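Side-chain contacts in acetyl-CoA acetyltransferase (Bacillus anthracis, PDB 3SS6), which probably catalyses the reversible, thiolase-type condensation of two acetyl-CoA molecules into acetoacetyl-CoA and free coenzyme A: residues 10-15 with 363-368; 188-191 with 195-198. All blocks are in the same frame, centred on the assembly; numbering follows the deposited sequence.

Contact 1 of 2, residues 10-15 with 363-368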
# COMPACT_ATOMS: atom_id res chain seq x y z
N THR A 10 -33.12 26.09 16.19
CA THR A 10 -33.38 25.99 17.63
C THR A 10 -32.19 25.57 18.49
O THR A 10 -32.24 25.66 19.73
CB THR A 10 -34.57 25.05 17.92
OG1 THR A 10 -34.27 23.73 17.44
CG2 THR A 10 -35.83 25.57 17.24
N ALA A 11 -31.12 25.10 17.85
CA ALA A 11 -29.89 24.74 18.54
C ALA A 11 -28.76 24.87 17.55
O ALA A 11 -28.96 24.71 16.35
CB ALA A 11 -29.95 23.30 19.09
N ALA A 12 -27.57 25.18 18.07
CA ALA A 12 -26.39 25.34 17.22
C ALA A 12 -25.17 25.04 18.07
O ALA A 12 -24.82 25.81 18.96
CB ALA A 12 -26.33 26.77 16.68
N VAL A 13 -24.54 23.90 17.81
CA VAL A 13 -23.43 23.45 18.65
C VAL A 13 -22.30 22.90 17.80
O VAL A 13 -22.49 22.59 16.62
CB VAL A 13 -23.88 22.37 19.65
CG1 VAL A 13 -24.78 22.99 20.72
CG2 VAL A 13 -24.57 21.21 18.94
N ARG A 14 -21.11 22.77 18.39
CA ARG A 14 -19.97 22.25 17.64
C ARG A 14 -19.00 21.55 18.57
O ARG A 14 -18.99 21.81 19.76
CB ARG A 14 -19.25 23.39 16.94
CG ARG A 14 -18.64 24.44 17.90
CD ARG A 14 -17.83 25.47 17.10
NE ARG A 14 -17.12 26.50 17.88
CZ ARG A 14 -15.89 26.37 18.36
NH1 ARG A 14 -15.22 25.22 18.23
NH2 ARG A 14 -15.31 27.39 18.99
N SER A 15 -18.17 20.67 18.02
CA SER A 15 -17.04 20.16 18.80
C SER A 15 -16.03 21.30 18.91
O SER A 15 -16.10 22.27 18.15
CB SER A 15 -16.40 18.98 18.08
OG SER A 15 -15.73 19.40 16.89
N LEU A 363 -21.46 32.46 14.46
CA LEU A 363 -22.18 33.69 14.17
C LEU A 363 -23.45 33.81 15.00
O LEU A 363 -23.73 34.87 15.57
CB LEU A 363 -22.54 33.74 12.68
CG LEU A 363 -23.31 34.96 12.19
CD1 LEU A 363 -22.53 36.26 12.43
CD2 LEU A 363 -23.57 34.76 10.69
N ILE A 364 -24.23 32.74 15.06
CA ILE A 364 -25.49 32.78 15.79
C ILE A 364 -25.28 33.16 17.25
O ILE A 364 -25.96 34.04 17.78
CB ILE A 364 -26.22 31.43 15.72
CG1 ILE A 364 -26.76 31.20 14.31
CG2 ILE A 364 -27.35 31.39 16.74
CD1 ILE A 364 -27.15 29.76 14.02
N HIS A 365 -24.29 32.53 17.88
CA HIS A 365 -24.03 32.78 19.28
C HIS A 365 -23.46 34.17 19.54
O HIS A 365 -23.78 34.78 20.56
CB HIS A 365 -23.13 31.69 19.86
CG HIS A 365 -23.85 30.38 20.04
ND1 HIS A 365 -24.63 30.12 21.14
CD2 HIS A 365 -23.92 29.29 19.25
CE1 HIS A 365 -25.15 28.91 21.02
NE2 HIS A 365 -24.74 28.39 19.88
N GLU A 366 -22.63 34.67 18.63
CA GLU A 366 -22.04 35.99 18.83
C GLU A 366 -23.06 37.11 18.58
O GLU A 366 -23.06 38.11 19.30
CB GLU A 366 -20.77 36.17 17.97
CG GLU A 366 -20.02 37.51 18.15
CD GLU A 366 -19.41 37.73 19.55
OE1 GLU A 366 -19.41 36.80 20.38
OE2 GLU A 366 -18.93 38.85 19.81
N LEU A 367 -23.92 36.96 17.58
CA LEU A 367 -25.02 37.90 17.41
C LEU A 367 -25.82 37.99 18.71
O LEU A 367 -26.10 39.08 19.21
CB LEU A 367 -25.95 37.47 16.27
CG LEU A 367 -25.46 37.69 14.83
CD1 LEU A 367 -26.37 36.94 13.87
CD2 LEU A 367 -25.42 39.19 14.49
N LYS A 368 -26.16 36.84 19.28
CA LYS A 368 -26.95 36.82 20.50
C LYS A 368 -26.22 37.46 21.68
O LYS A 368 -26.80 38.23 22.45
CB LYS A 368 -27.40 35.40 20.84
CG LYS A 368 -28.50 34.88 19.90
CD LYS A 368 -29.09 33.57 20.38
CE LYS A 368 -29.71 33.71 21.77
NZ LYS A 368 -30.90 34.63 21.76

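Contact 2 of 2, residues 188-191 with 195-198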
# COMPACT_ATOMS: atom_id res chain seq x y z
N ALA A 188 -9.29 34.92 18.76
CA ALA A 188 -9.72 33.59 19.18
C ALA A 188 -9.31 33.33 20.63
O ALA A 188 -10.14 32.88 21.44
CB ALA A 188 -9.14 32.50 18.25
N LEU A 189 -8.05 33.61 20.97
CA LEU A 189 -7.57 33.42 22.34
C LEU A 189 -8.40 34.23 23.34
O LEU A 189 -8.76 33.72 24.41
CB LEU A 189 -6.08 33.78 22.47
CG LEU A 189 -5.15 32.80 21.73
CD1 LEU A 189 -3.75 33.39 21.51
CD2 LEU A 189 -5.06 31.46 22.45
N LYS A 190 -8.70 35.47 22.99
CA LYS A 190 -9.50 36.34 23.84
C LYS A 190 -10.91 35.78 24.02
O LYS A 190 -11.42 35.74 25.14
CB LYS A 190 -9.55 37.76 23.25
CG LYS A 190 -10.12 38.83 24.16
CD LYS A 190 -11.64 38.83 24.19
CE LYS A 190 -12.16 40.10 24.88
NZ LYS A 190 -13.37 39.83 25.71
N ALA A 191 -11.53 35.34 22.93
CA ALA A 191 -12.88 34.77 23.03
C ALA A 191 -12.87 33.53 23.92
O ALA A 191 -13.77 33.33 24.73
CB ALA A 191 -13.41 34.42 21.65
N GLY A 195 -14.79 33.11 27.67
CA GLY A 195 -15.85 32.13 27.78
C GLY A 195 -16.91 32.23 26.70
O GLY A 195 -17.98 31.62 26.81
N TYR A 196 -16.63 32.99 25.64
CA TYR A 196 -17.61 33.21 24.58
C TYR A 196 -18.08 31.90 23.91
O TYR A 196 -19.22 31.83 23.41
CB TYR A 196 -17.06 34.13 23.48
CG TYR A 196 -16.78 35.56 23.89
CD1 TYR A 196 -17.24 36.07 25.10
CD2 TYR A 196 -16.09 36.41 23.04
CE1 TYR A 196 -16.98 37.39 25.46
CE2 TYR A 196 -15.83 37.72 23.39
CZ TYR A 196 -16.28 38.20 24.60
OH TYR A 196 -16.02 39.51 24.94
N PHE A 197 -17.21 30.90 23.88
CA PHE A 197 -17.52 29.66 23.16
C PHE A 197 -18.03 28.56 24.10
O PHE A 197 -18.33 27.46 23.67
CB PHE A 197 -16.28 29.11 22.44
CG PHE A 197 -15.70 30.03 21.40
CD1 PHE A 197 -16.49 30.96 20.73
CD2 PHE A 197 -14.35 29.96 21.08
CE1 PHE A 197 -15.93 31.79 19.76
CE2 PHE A 197 -13.80 30.78 20.12
CZ PHE A 197 -14.58 31.70 19.45
N ASP A 198 -18.09 28.86 25.40
CA ASP A 198 -18.46 27.84 26.38
C ASP A 198 -19.79 27.15 26.05
O ASP A 198 -19.89 25.93 26.10
CB ASP A 198 -18.59 28.49 27.77
CG ASP A 198 -17.25 28.80 28.39
OD1 ASP A 198 -16.21 28.60 27.74
OD2 ASP A 198 -17.25 29.27 29.54

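Contact 1 of 2, residues 10-15 with 363-368
His365 meets Ala12 with the NE2 corner of its imidazole, which comes to 2.7 Å from the carbonyl oxygen, O of Ala12. NE2 is the donor, and the N-H...O angle of 161° makes the bond nearly straight. The acceptor lies at the ring edge, close to the imidazole plane, and NE2 is tilted modestly out of the plane of the carbonyl it binds. Because the CD2 and CE1 atoms of His365 stand at almost equal distances from Ala12 O, 3.6 Å and 3.7 Å, the oxygen sits squarely in front of NE2. The first torsion places CG of His365 anti to its own carbonyl carbon (chi1 -73°), sending the ring off the helix toward the strand. The same nitrogen is 3.9 Å from CB of Ala12, so the methyl lies beside the polar bond.

That methyl also marks the apolar half of the contact, since CB of Ala12 is 4.1 Å from CD1 of Ile364, the end of the longer branch. Helix 352-370, from the C-terminal thiolase family region, is thereby joined to strand 7-19 of the N-terminal one, a middle strand of the mixed sheet, within the layered alpha/beta architecture of thiolases. Ile364 also packs on Ile391 of strand 385-393, while Val13, whose CB points away from the helix, packs on helix 29-43. Only 117 Å² is buried between the two segments, in keeping with one small methyl, one branch end and one ring edge.

Farther along the strand, the extended side chain of Arg14 brings NH1 to 3.1 Å from O of Ser15, to which it donates, and the same nitrogen forms a salt bridge with Asp218. The side chain of His365 lies about 4 Å from a bound potassium ion.

Contact 2 of 2, residues 188-191 with 195-198
Lys190 reaches forward past the last turn of its helix to Tyr196, where NZ donates a 2.8 Å hydrogen bond to OH. Its CG leaves anti to the backbone nitrogen (chi1 -169°), and a bend at chi2 (-80°) followed by another at chi4 brings the ammonium group round to the phenol oxygen. The two side chains cross at a slant. NZ also bonds to OG of Ser194.

Nearer the backbone, CB of Ala191 is wedged between two rings. It touches CD2 of Tyr196 at 3.6 Å, and CZ of Phe197 at 3.7 Å. Against Phe197 the methyl sits over one face, 4.1 Å from CB of Ala191 to the ring centroid and 28° off the normal, a CH-pi contact. Both aromatic residues hold CG anti to their own carbonyl carbon, which turns each ring back toward the helix.

The backbone sets this up: Gly195 ends helix 174-194 with positive phi in a Schellman motif, and N of Tyr196 returns to O of Ala191 at 3.0 Å. A type I turn from Gly195 to Asp198 then carries the chain away. Chemically, the ammonium donor would be expected to draw electron density toward the phenol oxygen and perhaps ease loss of the hydroxyl proton.

How the contacts relate
Contact 1 is the deeper of the two, its centre about 13 Å from the chain's centre, and joins parts far apart in sequence; the centre of contact 2 lies about 18 Å from it, and this partly buried contact closes one helix end on the loop that follows. Their chemistry differs too: a side-chain-to-backbone bond and one apolar touch across 10-15 and 363-368, against 262 Å² buried in all across 188-191 and 195-198, shared among ring-to-methyl packing, a capping backbone bond and a lysine-tyrosine bond. Their centres are 13 Å apart, yet they meet directly, with Arg14 NH2 at 3.4 Å from Phe197 CD2 in a cation-pi arrangement.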